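Local coordinates for YjeF-related protein (Enterococcus faecalis, PDB 2R3B), which probably dehydrates the S-form of hydrated NADH and NADPH at the expense of ADP, restoring the damaged nicotinamide cofactors, at residues A242-Q247 against I252-G257; F219-G224 against L261-G266; M174-L179 against I203-H208; K271-Y274 against T279-S282; T152-G157 against V167-H172. One frame throughout, in Å; residues are numbered along the deposited sequence.

Interaction 1 (A242-Q247 against I252-G257)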
# COMPACT_ATOMS: atom_id res chain seq x y z
N ALA B 242 -18.66 8.45 -13.22
CA ALA B 242 -17.72 8.97 -14.23
C ALA B 242 -17.20 7.88 -15.18
O ALA B 242 -17.16 8.06 -16.39
CB ALA B 242 -16.56 9.73 -13.50
N GLY B 243 -16.77 6.74 -14.63
CA GLY B 243 -16.30 5.60 -15.42
C GLY B 243 -17.38 5.02 -16.33
O GLY B 243 -17.10 4.61 -17.45
N PHE B 244 -18.63 4.99 -15.85
CA PHE B 244 -19.72 4.52 -16.67
C PHE B 244 -19.98 5.45 -17.85
O PHE B 244 -20.11 4.98 -18.98
CB PHE B 244 -21.00 4.31 -15.85
CG PHE B 244 -21.14 2.92 -15.31
CD1 PHE B 244 -20.07 2.32 -14.64
CD2 PHE B 244 -22.33 2.23 -15.41
CE1 PHE B 244 -20.18 1.01 -14.15
CE2 PHE B 244 -22.45 0.92 -14.90
CZ PHE B 244 -21.38 0.32 -14.26
N LEU B 245 -20.05 6.75 -17.59
CA LEU B 245 -20.30 7.73 -18.66
C LEU B 245 -19.15 7.74 -19.69
O LEU B 245 -19.33 8.10 -20.85
CB LEU B 245 -20.53 9.12 -18.09
CG LEU B 245 -21.88 9.28 -17.39
CD1 LEU B 245 -21.93 10.60 -16.64
CD2 LEU B 245 -23.04 9.18 -18.41
N ALA B 246 -17.96 7.33 -19.25
CA ALA B 246 -16.80 7.25 -20.12
C ALA B 246 -16.91 6.15 -21.16
O ALA B 246 -16.39 6.31 -22.26
CB ALA B 246 -15.52 7.07 -19.30
N GLN B 247 -17.64 5.08 -20.83
CA GLN B 247 -17.63 3.84 -21.59
C GLN B 247 -18.93 3.50 -22.30
O GLN B 247 -18.91 2.80 -23.31
CB GLN B 247 -17.44 2.68 -20.63
CG GLN B 247 -16.17 2.56 -20.00
CD GLN B 247 -16.25 1.44 -19.01
OE1 GLN B 247 -16.16 0.27 -19.40
NE2 GLN B 247 -16.42 1.78 -17.74
N ILE B 252 -29.28 8.71 -19.70
CA ILE B 252 -29.33 8.73 -18.24
C ILE B 252 -29.45 7.31 -17.67
O ILE B 252 -29.12 7.09 -16.50
CB ILE B 252 -30.37 9.73 -17.71
CG1 ILE B 252 -30.21 11.09 -18.42
CG2 ILE B 252 -30.25 9.92 -16.17
CD1 ILE B 252 -28.73 11.65 -18.51
N GLU B 253 -29.83 6.32 -18.49
CA GLU B 253 -29.84 4.94 -18.03
C GLU B 253 -28.45 4.51 -17.53
O GLU B 253 -28.31 3.71 -16.61
CB GLU B 253 -30.28 4.00 -19.13
CG GLU B 253 -31.81 3.94 -19.35
CD GLU B 253 -32.40 5.10 -20.16
OE1 GLU B 253 -31.66 5.95 -20.73
OE2 GLU B 253 -33.65 5.15 -20.22
N THR B 254 -27.42 5.05 -18.18
CA THR B 254 -26.04 4.73 -17.81
C THR B 254 -25.75 5.18 -16.39
O THR B 254 -25.12 4.47 -15.66
CB THR B 254 -25.07 5.32 -18.84
OG1 THR B 254 -25.22 4.61 -20.08
CG2 THR B 254 -23.61 5.21 -18.37
N ILE B 255 -26.24 6.36 -16.03
CA ILE B 255 -26.06 6.91 -14.70
C ILE B 255 -26.83 6.05 -13.70
O ILE B 255 -26.32 5.72 -12.65
CB ILE B 255 -26.51 8.40 -14.64
CG1 ILE B 255 -25.71 9.27 -15.61
CG2 ILE B 255 -26.35 8.97 -13.20
CD1 ILE B 255 -26.22 10.67 -15.77
N ALA B 256 -28.07 5.67 -14.03
CA ALA B 256 -28.84 4.78 -13.20
C ALA B 256 -28.15 3.43 -12.96
O ALA B 256 -28.21 2.87 -11.87
CB ALA B 256 -30.24 4.57 -13.81
N GLY B 257 -27.50 2.89 -13.99
CA GLY B 257 -26.74 1.65 -13.86
C GLY B 257 -25.60 1.74 -12.84
O GLY B 257 -25.38 0.81 -12.06

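Interaction 2 (F219-G224 against L261-G266)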
# COMPACT_ATOMS: atom_id res chain seq x y z
N PHE B 219 -35.80 7.58 -12.19
CA PHE B 219 -35.40 6.25 -11.77
C PHE B 219 -35.31 6.26 -10.26
O PHE B 219 -34.76 7.20 -9.67
CB PHE B 219 -34.01 5.90 -12.28
CG PHE B 219 -33.87 5.94 -13.78
CD1 PHE B 219 -34.11 4.82 -14.54
CD2 PHE B 219 -33.44 7.09 -14.41
CE1 PHE B 219 -33.94 4.85 -15.92
CE2 PHE B 219 -33.27 7.12 -15.78
CZ PHE B 219 -33.52 6.00 -16.53
N GLN B 220 -35.78 5.19 -9.64
CA GLN B 220 -35.77 5.02 -8.20
C GLN B 220 -34.89 3.84 -7.85
O GLN B 220 -35.21 2.73 -8.21
CB GLN B 220 -37.18 4.75 -7.70
CG GLN B 220 -37.23 4.52 -6.20
CD GLN B 220 -36.69 5.70 -5.43
OE1 GLN B 220 -37.28 6.78 -5.43
NE2 GLN B 220 -35.56 5.51 -4.79
N ASN B 221 -33.78 4.09 -7.15
CA ASN B 221 -32.92 2.98 -6.76
C ASN B 221 -33.60 2.16 -5.66
O ASN B 221 -34.38 2.69 -4.86
CB ASN B 221 -31.57 3.47 -6.29
CG ASN B 221 -30.57 2.36 -6.17
OD1 ASN B 221 -30.61 1.36 -6.90
ND2 ASN B 221 -29.63 2.54 -5.28
N THR B 222 -33.33 0.87 -5.64
CA THR B 222 -33.99 -0.05 -4.75
C THR B 222 -33.02 -0.72 -3.78
O THR B 222 -33.38 -1.66 -3.08
CB THR B 222 -34.72 -1.14 -5.54
OG1 THR B 222 -33.82 -1.77 -6.44
CG2 THR B 222 -35.90 -0.53 -6.34
N GLY B 223 -31.79 -0.22 -3.73
CA GLY B 223 -30.77 -0.77 -2.81
C GLY B 223 -30.18 0.33 -1.96
O GLY B 223 -30.55 1.49 -2.09
N GLY B 224 -29.23 -0.06 -1.11
CA GLY B 224 -28.59 0.86 -0.19
C GLY B 224 -28.82 0.39 1.23
O GLY B 224 -29.86 -0.17 1.55
N LEU B 261 -25.42 -0.38 -9.40
CA LEU B 261 -24.31 -1.28 -9.14
C LEU B 261 -23.63 -0.93 -7.84
O LEU B 261 -23.30 -1.81 -7.07
CB LEU B 261 -23.27 -1.19 -10.28
CG LEU B 261 -22.10 -2.17 -10.21
CD1 LEU B 261 -22.61 -3.60 -10.09
CD2 LEU B 261 -21.14 -1.95 -11.42
N HIS B 262 -23.40 0.36 -7.60
CA HIS B 262 -22.79 0.82 -6.34
C HIS B 262 -23.52 0.25 -5.10
O HIS B 262 -22.90 -0.28 -4.21
CB HIS B 262 -22.79 2.34 -6.35
CG HIS B 262 -22.34 3.00 -5.08
ND1 HIS B 262 -23.23 3.63 -4.23
CD2 HIS B 262 -21.10 3.25 -4.59
CE1 HIS B 262 -22.56 4.19 -3.24
NE2 HIS B 262 -21.27 3.97 -3.43
N SER B 263 -24.85 0.36 -5.09
CA SER B 263 -25.64 -0.15 -3.97
C SER B 263 -25.79 -1.68 -3.97
O SER B 263 -25.97 -2.28 -2.91
CB SER B 263 -26.99 0.55 -3.94
OG SER B 263 -27.71 0.30 -5.12
N LEU B 264 -25.77 -2.33 -5.14
CA LEU B 264 -25.85 -3.79 -5.21
C LEU B 264 -24.64 -4.40 -4.55
O LEU B 264 -24.72 -5.30 -3.72
CB LEU B 264 -25.93 -4.30 -6.65
CG LEU B 264 -25.91 -5.81 -6.88
CD1 LEU B 264 -27.21 -6.42 -6.33
CD2 LEU B 264 -25.77 -6.12 -8.34
N ILE B 265 -23.48 -3.88 -4.91
CA ILE B 265 -22.23 -4.37 -4.32
C ILE B 265 -22.20 -4.06 -2.82
O ILE B 265 -21.82 -4.90 -2.01
CB ILE B 265 -21.00 -3.78 -5.04
CG1 ILE B 265 -20.89 -4.29 -6.47
CG2 ILE B 265 -19.71 -4.17 -4.26
CD1 ILE B 265 -19.91 -3.43 -7.34
N GLY B 266 -22.59 -2.85 -2.44
CA GLY B 266 -22.54 -2.45 -1.05
C GLY B 266 -23.51 -3.29 -0.25
O GLY B 266 -23.23 -3.66 0.87

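Interaction 3 (M174-L179 against I203-H208). With EDO (1,2-ethanediol), chain N.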
# COMPACT_ATOMS: atom_id res chain seq x y z
N MSE B 174 -29.17 17.99 1.81
CA MSE B 174 -28.86 19.37 2.19
C MSE B 174 -28.17 20.13 1.05
O MSE B 174 -28.40 21.32 0.85
CB MSE B 174 -28.04 19.40 3.48
CG MSE B 174 -28.83 18.94 4.71
SE MSE B 174 -30.44 20.01 5.08
CE MSE B 174 -29.62 21.60 5.77
N GLU B 175 -27.37 19.43 0.25
CA GLU B 175 -26.78 20.04 -0.94
C GLU B 175 -27.90 20.38 -1.91
O GLU B 175 -27.87 21.45 -2.53
CB GLU B 175 -25.72 19.12 -1.58
CG GLU B 175 -24.39 19.11 -0.84
CD GLU B 175 -23.54 17.83 -1.02
OE1 GLU B 175 -24.00 16.84 -1.63
OE2 GLU B 175 -22.39 17.82 -0.52
N TRP B 176 -28.89 19.50 -2.03
CA TRP B 176 -30.03 19.77 -2.92
C TRP B 176 -30.89 20.96 -2.45
O TRP B 176 -31.38 21.73 -3.26
CB TRP B 176 -30.91 18.53 -3.01
CG TRP B 176 -32.07 18.60 -3.93
CD1 TRP B 176 -33.33 18.19 -3.63
CD2 TRP B 176 -32.12 19.06 -5.30
NE1 TRP B 176 -34.14 18.33 -4.70
CE2 TRP B 176 -33.44 18.88 -5.74
CE3 TRP B 176 -31.18 19.58 -6.20
CZ2 TRP B 176 -33.85 19.19 -7.01
CZ3 TRP B 176 -31.59 19.93 -7.46
CH2 TRP B 176 -32.92 19.74 -7.86
N GLN B 177 -31.05 21.08 -1.14
CA GLN B 177 -31.74 22.23 -0.56
C GLN B 177 -31.06 23.50 -1.01
O GLN B 177 -31.70 24.47 -1.41
CB GLN B 177 -31.73 22.15 0.96
CG GLN B 177 -32.36 23.33 1.66
CD GLN B 177 -32.46 23.13 3.15
OE1 GLN B 177 -33.11 22.20 3.63
NE2 GLN B 177 -31.78 23.99 3.90
N ARG B 178 -29.74 23.47 -0.96
CA ARG B 178 -28.94 24.62 -1.34
C ARG B 178 -29.04 24.91 -2.83
O ARG B 178 -29.21 26.05 -3.21
CB ARG B 178 -27.47 24.41 -0.91
CG ARG B 178 -26.77 25.70 -0.62
CD ARG B 178 -25.34 25.49 -0.14
NE ARG B 178 -25.27 25.07 1.26
CZ ARG B 178 -24.98 23.83 1.67
NH1 ARG B 178 -24.71 22.85 0.80
NH2 ARG B 178 -24.94 23.58 2.98
N LEU B 179 -28.97 23.88 -3.68
CA LEU B 179 -29.04 24.08 -5.13
C LEU B 179 -30.45 24.45 -5.62
O LEU B 179 -30.62 25.35 -6.43
CB LEU B 179 -28.56 22.81 -5.83
CG LEU B 179 -28.50 22.75 -7.35
CD1 LEU B 179 -27.54 23.82 -7.89
CD2 LEU B 179 -28.07 21.36 -7.76
N ILE B 203 -30.24 15.20 -11.97
CA ILE B 203 -30.05 15.28 -10.54
C ILE B 203 -30.07 13.87 -9.95
O ILE B 203 -31.09 13.21 -9.97
CB ILE B 203 -31.11 16.15 -9.80
CG1 ILE B 203 -31.32 17.50 -10.53
CG2 ILE B 203 -30.77 16.27 -8.30
CD1 ILE B 203 -30.07 18.38 -10.61
N VAL B 204 -28.93 13.42 -9.41
CA VAL B 204 -28.86 12.17 -8.67
C VAL B 204 -29.02 12.54 -7.21
O VAL B 204 -28.08 13.01 -6.56
CB VAL B 204 -27.53 11.43 -8.90
CG1 VAL B 204 -27.50 10.11 -8.15
CG2 VAL B 204 -27.26 11.22 -10.39
N LEU B 205 -30.24 12.39 -6.69
CA LEU B 205 -30.56 12.87 -5.36
C LEU B 205 -30.33 11.73 -4.41
O LEU B 205 -31.13 10.80 -4.29
CB LEU B 205 -32.00 13.41 -5.28
CG LEU B 205 -32.47 13.91 -3.91
CD1 LEU B 205 -31.49 14.97 -3.35
CD2 LEU B 205 -33.92 14.44 -4.01
N LYS B 206 -29.18 11.78 -3.72
CA LYS B 206 -28.71 10.63 -2.96
C LYS B 206 -29.47 10.52 -1.65
O LYS B 206 -29.72 11.53 -1.00
CB LYS B 206 -27.24 10.77 -2.63
CG LYS B 206 -26.38 10.79 -3.88
CD LYS B 206 -24.91 10.68 -3.57
CE LYS B 206 -24.41 11.81 -2.72
NZ LYS B 206 -22.95 11.60 -2.53
N SER B 207 -29.79 9.29 -1.28
CA SER B 207 -30.47 9.02 0.01
C SER B 207 -30.41 7.54 0.29
O SER B 207 -29.68 6.82 -0.37
CB SER B 207 -31.92 9.50 -0.03
OG SER B 207 -32.72 8.67 -0.88
N HIS B 208 -31.21 7.08 1.27
CA HIS B 208 -31.35 5.65 1.56
C HIS B 208 -31.85 4.96 0.30
O HIS B 208 -31.51 3.80 0.05
CB HIS B 208 -32.34 5.47 2.74
CG HIS B 208 -32.65 4.03 3.08
ND1 HIS B 208 -31.68 3.08 3.32
CD2 HIS B 208 -33.84 3.40 3.27
CE1 HIS B 208 -32.25 1.93 3.63
NE2 HIS B 208 -33.56 2.09 3.60
C1 EDO N . -26.25 29.37 -1.87
O1 EDO N . -26.26 28.58 -0.69
C2 EDO N . -27.51 29.16 -2.70
O2 EDO N . -28.42 28.23 -2.10

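Interaction 4 (K271-Y274 against T279-S282)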
# COMPACT_ATOMS: atom_id res chain seq x y z
N LYS B 271 -23.76 -7.88 3.91
CA LYS B 271 -24.22 -9.14 4.46
C LYS B 271 -23.18 -9.75 5.38
O LYS B 271 -23.55 -10.45 6.34
CB LYS B 271 -24.54 -10.13 3.35
CG LYS B 271 -25.79 -9.76 2.54
CD LYS B 271 -25.89 -10.70 1.32
CE LYS B 271 -26.96 -10.22 0.30
NZ LYS B 271 -26.86 -10.95 -1.03
N THR B 272 -21.90 -9.47 5.11
CA THR B 272 -20.80 -10.00 5.90
C THR B 272 -20.07 -8.92 6.73
O THR B 272 -19.40 -9.27 7.69
CB THR B 272 -19.78 -10.70 5.00
OG1 THR B 272 -19.35 -9.81 3.96
CG2 THR B 272 -20.39 -11.94 4.37
N ASP B 273 -20.19 -7.65 6.33
CA ASP B 273 -19.38 -6.53 6.87
C ASP B 273 -20.28 -5.52 7.57
O ASP B 273 -21.19 -4.97 6.98
CB ASP B 273 -18.66 -5.78 5.73
CG ASP B 273 -17.60 -6.58 5.02
OD1 ASP B 273 -17.46 -7.81 5.30
OD2 ASP B 273 -16.87 -5.98 4.16
N TYR B 274 -20.02 -5.25 8.85
CA TYR B 274 -20.85 -4.30 9.62
C TYR B 274 -20.81 -2.89 8.99
O TYR B 274 -21.85 -2.26 8.81
CB TYR B 274 -20.37 -4.29 11.04
CG TYR B 274 -21.21 -3.47 11.98
CD1 TYR B 274 -22.43 -3.96 12.44
CD2 TYR B 274 -20.80 -2.22 12.40
CE1 TYR B 274 -23.23 -3.21 13.29
CE2 TYR B 274 -21.57 -1.47 13.29
CZ TYR B 274 -22.81 -1.99 13.73
OH TYR B 274 -23.57 -1.23 14.59
N THR B 279 -13.67 1.49 -0.50
CA THR B 279 -12.71 0.93 -1.42
C THR B 279 -13.01 -0.53 -1.76
O THR B 279 -12.64 -0.97 -2.85
CB THR B 279 -11.30 1.05 -0.89
OG1 THR B 279 -11.22 0.39 0.36
CG2 THR B 279 -10.93 2.52 -0.71
N LYS B 280 -13.71 -1.26 -0.87
CA LYS B 280 -14.13 -2.64 -1.22
C LYS B 280 -15.18 -2.70 -2.32
O LYS B 280 -15.22 -3.67 -3.11
CB LYS B 280 -14.66 -3.40 -0.01
CG LYS B 280 -13.57 -3.86 0.90
CD LYS B 280 -14.09 -4.72 2.05
CE LYS B 280 -14.53 -6.12 1.59
NZ LYS B 280 -14.78 -7.13 2.73
N ILE B 281 -16.03 -1.67 -2.43
CA ILE B 281 -16.98 -1.60 -3.51
C ILE B 281 -16.21 -1.43 -4.81
O ILE B 281 -16.42 -2.15 -5.77
CB ILE B 281 -18.00 -0.46 -3.35
CG1 ILE B 281 -18.88 -0.72 -2.10
CG2 ILE B 281 -18.86 -0.30 -4.64
CD1 ILE B 281 -19.77 0.49 -1.70
N SER B 282 -15.28 -0.50 -4.83
CA SER B 282 -14.47 -0.30 -6.05
C SER B 282 -13.73 -1.58 -6.50
O SER B 282 -13.68 -1.91 -7.70
CB SER B 282 -13.47 0.85 -5.82
OG SER B 282 -14.23 2.06 -5.58

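Interaction 5 (T152-G157 against V167-H172)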
# COMPACT_ATOMS: atom_id res chain seq x y z
N THR B 152 -22.13 23.01 -3.58
CA THR B 152 -22.23 24.16 -2.69
C THR B 152 -21.61 25.41 -3.30
O THR B 152 -22.22 26.48 -3.27
CB THR B 152 -21.58 23.86 -1.36
OG1 THR B 152 -22.25 22.76 -0.75
CG2 THR B 152 -21.64 25.07 -0.40
N LEU B 153 -20.41 25.29 -3.86
CA LEU B 153 -19.78 26.44 -4.54
C LEU B 153 -20.57 26.90 -5.76
O LEU B 153 -20.65 28.10 -6.06
CB LEU B 153 -18.35 26.08 -4.96
CG LEU B 153 -17.35 25.87 -3.83
CD1 LEU B 153 -15.97 25.51 -4.40
CD2 LEU B 153 -17.26 27.06 -2.86
N PHE B 154 -21.12 25.93 -6.49
CA PHE B 154 -21.92 26.23 -7.67
C PHE B 154 -23.13 27.08 -7.28
O PHE B 154 -23.43 28.07 -7.93
CB PHE B 154 -22.38 24.97 -8.41
CG PHE B 154 -23.24 25.28 -9.60
CD1 PHE B 154 -24.63 25.38 -9.46
CD2 PHE B 154 -22.68 25.51 -10.85
CE1 PHE B 154 -25.43 25.72 -10.55
CE2 PHE B 154 -23.49 25.84 -11.95
CZ PHE B 154 -24.85 25.94 -11.81
N SER B 155 -23.77 26.69 -6.19
CA SER B 155 -24.99 27.35 -5.74
C SER B 155 -24.68 28.73 -5.15
O SER B 155 -25.44 29.69 -5.36
CB SER B 155 -25.73 26.49 -4.73
OG SER B 155 -25.15 26.55 -3.45
N GLN B 156 -23.58 28.85 -4.43
CA GLN B 156 -23.15 30.13 -3.87
C GLN B 156 -22.59 31.11 -4.89
O GLN B 156 -22.54 32.31 -4.62
CB GLN B 156 -22.11 29.89 -2.79
CG GLN B 156 -22.65 29.13 -1.60
CD GLN B 156 -21.58 28.77 -0.57
OE1 GLN B 156 -20.37 28.88 -0.82
NE2 GLN B 156 -22.02 28.35 0.60
N GLY B 157 -22.18 30.64 -6.06
CA GLY B 157 -21.45 31.48 -7.01
C GLY B 157 -22.36 31.99 -8.08
O GLY B 157 -21.92 32.54 -9.09
N VAL B 167 -24.68 18.01 -17.81
CA VAL B 167 -24.26 18.19 -16.41
C VAL B 167 -25.06 17.25 -15.53
O VAL B 167 -26.30 17.06 -15.74
CB VAL B 167 -24.43 19.64 -15.95
CG1 VAL B 167 -23.94 19.80 -14.48
CG2 VAL B 167 -23.66 20.58 -16.90
N VAL B 168 -24.35 16.62 -14.59
CA VAL B 168 -24.95 15.67 -13.62
C VAL B 168 -24.59 16.21 -12.24
O VAL B 168 -23.41 16.32 -11.90
CB VAL B 168 -24.40 14.25 -13.78
CG1 VAL B 168 -25.08 13.27 -12.78
CG2 VAL B 168 -24.51 13.77 -15.23
N PHE B 169 -25.58 16.59 -11.44
CA PHE B 169 -25.35 16.94 -10.03
C PHE B 169 -25.62 15.73 -9.16
O PHE B 169 -26.60 15.01 -9.38
CB PHE B 169 -26.25 18.07 -9.55
CG PHE B 169 -26.01 19.38 -10.21
CD1 PHE B 169 -26.67 19.72 -11.37
CD2 PHE B 169 -25.12 20.29 -9.66
CE1 PHE B 169 -26.48 20.95 -11.97
CE2 PHE B 169 -24.93 21.52 -10.25
CZ PHE B 169 -25.60 21.86 -11.42
N THR B 170 -24.77 15.50 -8.16
CA THR B 170 -24.98 14.38 -7.25
C THR B 170 -25.15 14.79 -5.77
O THR B 170 -24.34 14.39 -4.93
CB THR B 170 -23.82 13.40 -7.38
OG1 THR B 170 -22.60 14.10 -7.13
CG2 THR B 170 -23.75 12.82 -8.80
N PRO B 171 -26.18 15.60 -5.44
CA PRO B 171 -26.32 16.14 -4.11
C PRO B 171 -26.94 15.17 -3.11
O PRO B 171 -27.78 14.36 -3.48
CB PRO B 171 -27.31 17.29 -4.32
CG PRO B 171 -28.20 16.81 -5.42
CD PRO B 171 -27.24 16.10 -6.34
N HIS B 172 -26.50 15.25 -1.85
CA HIS B 172 -27.31 14.69 -0.78
C HIS B 172 -28.40 15.73 -0.47
O HIS B 172 -28.44 16.79 -1.08
CB HIS B 172 -26.47 14.26 0.44
CG HIS B 172 -25.66 15.35 1.08
ND1 HIS B 172 -26.18 16.59 1.37
CD2 HIS B 172 -24.38 15.36 1.53
CE1 HIS B 172 -25.26 17.33 1.96
NE2 HIS B 172 -24.16 16.61 2.08

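Interaction 1 (A242-Q247 against I252-G257)
Phe244 and Thr254 meet where two successive helices of the chain pass one another, and the methyl of the threonine is the point of contact. With CG2 anti to the backbone N (chi1 -69° for OG1), that methyl is carried over to the first helix, where CG2 of Thr254 lies 3.6 Å from the carbonyl O of Phe244 and 3.7 Å from its CB. The hydroxyl is turned back to the connection between the helices, where it hydrogen-bonds the carbonyl O of Lys249, so the polar end of Thr254 is satisfied without the neighbour. The Phe244 ring, at an unusual chi1 of -91°, leans along the second helix toward Gly257, where it lies beside glycine backbone: Phe244 CE2 is 3.9 Å from Gly257 C. Phe248 adds an edge-to-face ring pair. On the other flank Leu245 sends its branch end across; CD2 touches CG1 of Ile255 at 3.9 Å and the Thr254 methyl at 4.0 Å. No hydrogen bond joins the segments, and all five touching residues are buried. The short axes run 8.9 Å apart at 143°, broadly antiparallel. Leu245 also rests on strand 143-147 and Ile255 on strand 202-205, the packing of a helical hairpin laid against the central sheet of a ribokinase-like alpha/beta fold.

Interaction 2 (F219-G224 against L261-G266)
Ser263 carries most of the buried surface here, its CB and OG facing the loop that follows strand 219-220. The hydroxyl accepts a nearly straight hydrogen bond from the side-chain amide of Asn221: ND2 to OG is 3.0 Å with an N-H...O angle of 170°, and OG lies in the plane of the amide. Asn221 reaches it because its CG is anti to the backbone N (chi1 -167°), which extends the amide from the loop toward the helix. Ser263 places OG between its own backbone N and carbonyl carbon (chi1 61°), and from there the same oxygen also hydrogen-bonds the carbonyl O of Tyr260, one turn back in the helix. The hydroxyl is thus gripped from the loop and from its own helix; a second conformer of Ser263 is also deposited, so this describes one of two states. Gly224 is the third participant. Its N sits 3.7 Å from CB of Ser263, while the carbonyl C of Gly223 is 3.8 Å from the same carbon, so the backbone itself packs on the serine. The N-H of Gly224 is taken up by the carboxylate of Asp267, one turn further along the helix. Upstream, strand 219-220 bonds to strands 211-213 and 21-22 near the margin of the sheet, while Leu261 and Ile265 turn to helix 278-292, placing helix 252-269 between the strand's trailing loop and the last helix.

Interaction 3 (M174-L179 against I203-H208)
Trp176 fills the tight part of this contact, its indole laid across the side chains of Ile203 and Leu205, two residues on the same side of strand 202-205. Ile203 holds CG2 over one face of the six-membered ring, 4.0 Å from its centroid and 16° off the normal, a CH-pi contact; its CD1 adds a touch to Trp176 CZ3 at 3.8 Å. Leu205 meets the root of the side chain instead, its CD1 reaching CB of Trp176 at 3.6 Å, while CD2 lies 3.8 Å from CD1 of Trp176. Both side chains cross the tryptophan at about a right angle. Trp176 has CG anti to the backbone N (chi1 -177°), which swings the indole from the helix down onto the strand, and its NE1 is fixed by a hydrogen bond to Asn192 OD1 of helix 189-199. Looser parts surround this apolar patch. Glu175 OE1 and Lys206 NZ, opposite in charge, stay 5.4 Å apart; Glu175 OE1 instead accepts a hydrogen bond from the backbone N of His172. Farther out, on the side of helix 173-180 turned from the strand, the O2 hydroxyl of an ethanediol, probably from the crystallisation liquor, hydrogen-bonds the carbonyl O of Arg178. His172, immediately before this helix, is predicted to bind the hydrated nicotinamide substrate. Such packing of a helix onto a strand of the central mixed sheet belongs to the layered alpha/beta architecture of ribokinase-like proteins.

Interaction 4 (K271-Y274 against T279-S282)
Lys280 and Asp273 form a salt bridge, with NZ 2.8 Å from OD2, and this is the one direct contact between the loop 271-274 and the first turn of helix 278-292. The ammonium group uses the syn lone pair of OD2, on the side of the other carboxylate oxygen, yet it stays close to one oxygen alone: OD1 of Asp273 is 3.8 Å from Lys280 NZ. The two side chains approach from opposite directions. Lys280 is bent at chi3 (72°), and the bend brings its last carbons alongside the carboxylate, CE lying 3.5 Å from OD2 of Asp273. Next to the aspartate, Thr272 OG1 hydrogen-bonds the carbonyl O of Leu269. Packing around the bridge comes from other elements: the Lys280 chain rests on Leu269 of helix 252-269, and Asp273 on Thr287 of a neighbouring subunit. Tyr274 hydrogen-bonds the carbonyl O of Thr33 in that same subunit. Since Asp273 is buried, the close ammonium probably helps to keep its carboxylate ionised, so a single charge pair ties the loop to the helix that follows it, beside a subunit interface.

Interaction 5 (T152-G157 against V167-H172)
Phe154 and Phe169 meet inside a beta-alpha-beta unit, strand 143-147, helix 149-156 and strand 167-170, where the last turn of the helix packs on the following strand. The contact is aromatic. Phe169 turns an edge toward the face of Phe154 in a T-shaped pair, the centroids 5.3 Å apart and the planes at 65°. The meeting is off centre: CZ of Phe169 stands 3.9 Å above the Phe154 plane, displaced toward the rim. CG of Phe154, anti to its backbone N (chi1 178°), sends the ring off the helix toward the strand, while CG of Phe169 is anti to its carbonyl carbon. Both rings are buried, and Leu179 of helix 173-180 touches each of them.

The polar bonds lie within the segments or lead outward. In the conformer given, Ser155 OG donates to the carbonyl O of Thr152 at 2.9 Å, and Gln156 N reaches that oxygen from the same face of its plane at 3.0 Å, so one carbonyl serves two donors at the end of the helix. His172 is the N-cap of helix 173-180, its ND1, in the conformer given, making a weak bond to the N of Met174. Across the segments it is the rings that touch: CD1 of Phe154 is 4.0 Å from CE2 of Phe169, and CE1 of Phe154 is equally far from CZ of Phe169.

In the fold
Along the chain interaction 5 comes first, then 3, and interaction 1 falls between the two segments of interaction 2, with 4 last. Interactions 5 and 3 lie about 9 Å apart between centres and share the sheet through the adjacent strands 167-170 and 202-205, on one side of which helices 149-156 and 173-180 pack. Interactions 1 and 2, about 14 Å apart between centres, share helix 252-269; Ile255 touches Val204 and Val168 of those two strands, so helices cover both faces of the sheet. Interaction 4, its centre about 13 Å from that of interaction 2, extends this layer to helix 278-292. Interactions 3 and 4 both touch one neighbouring subunit and interaction 1 another, consistent with the tetramer.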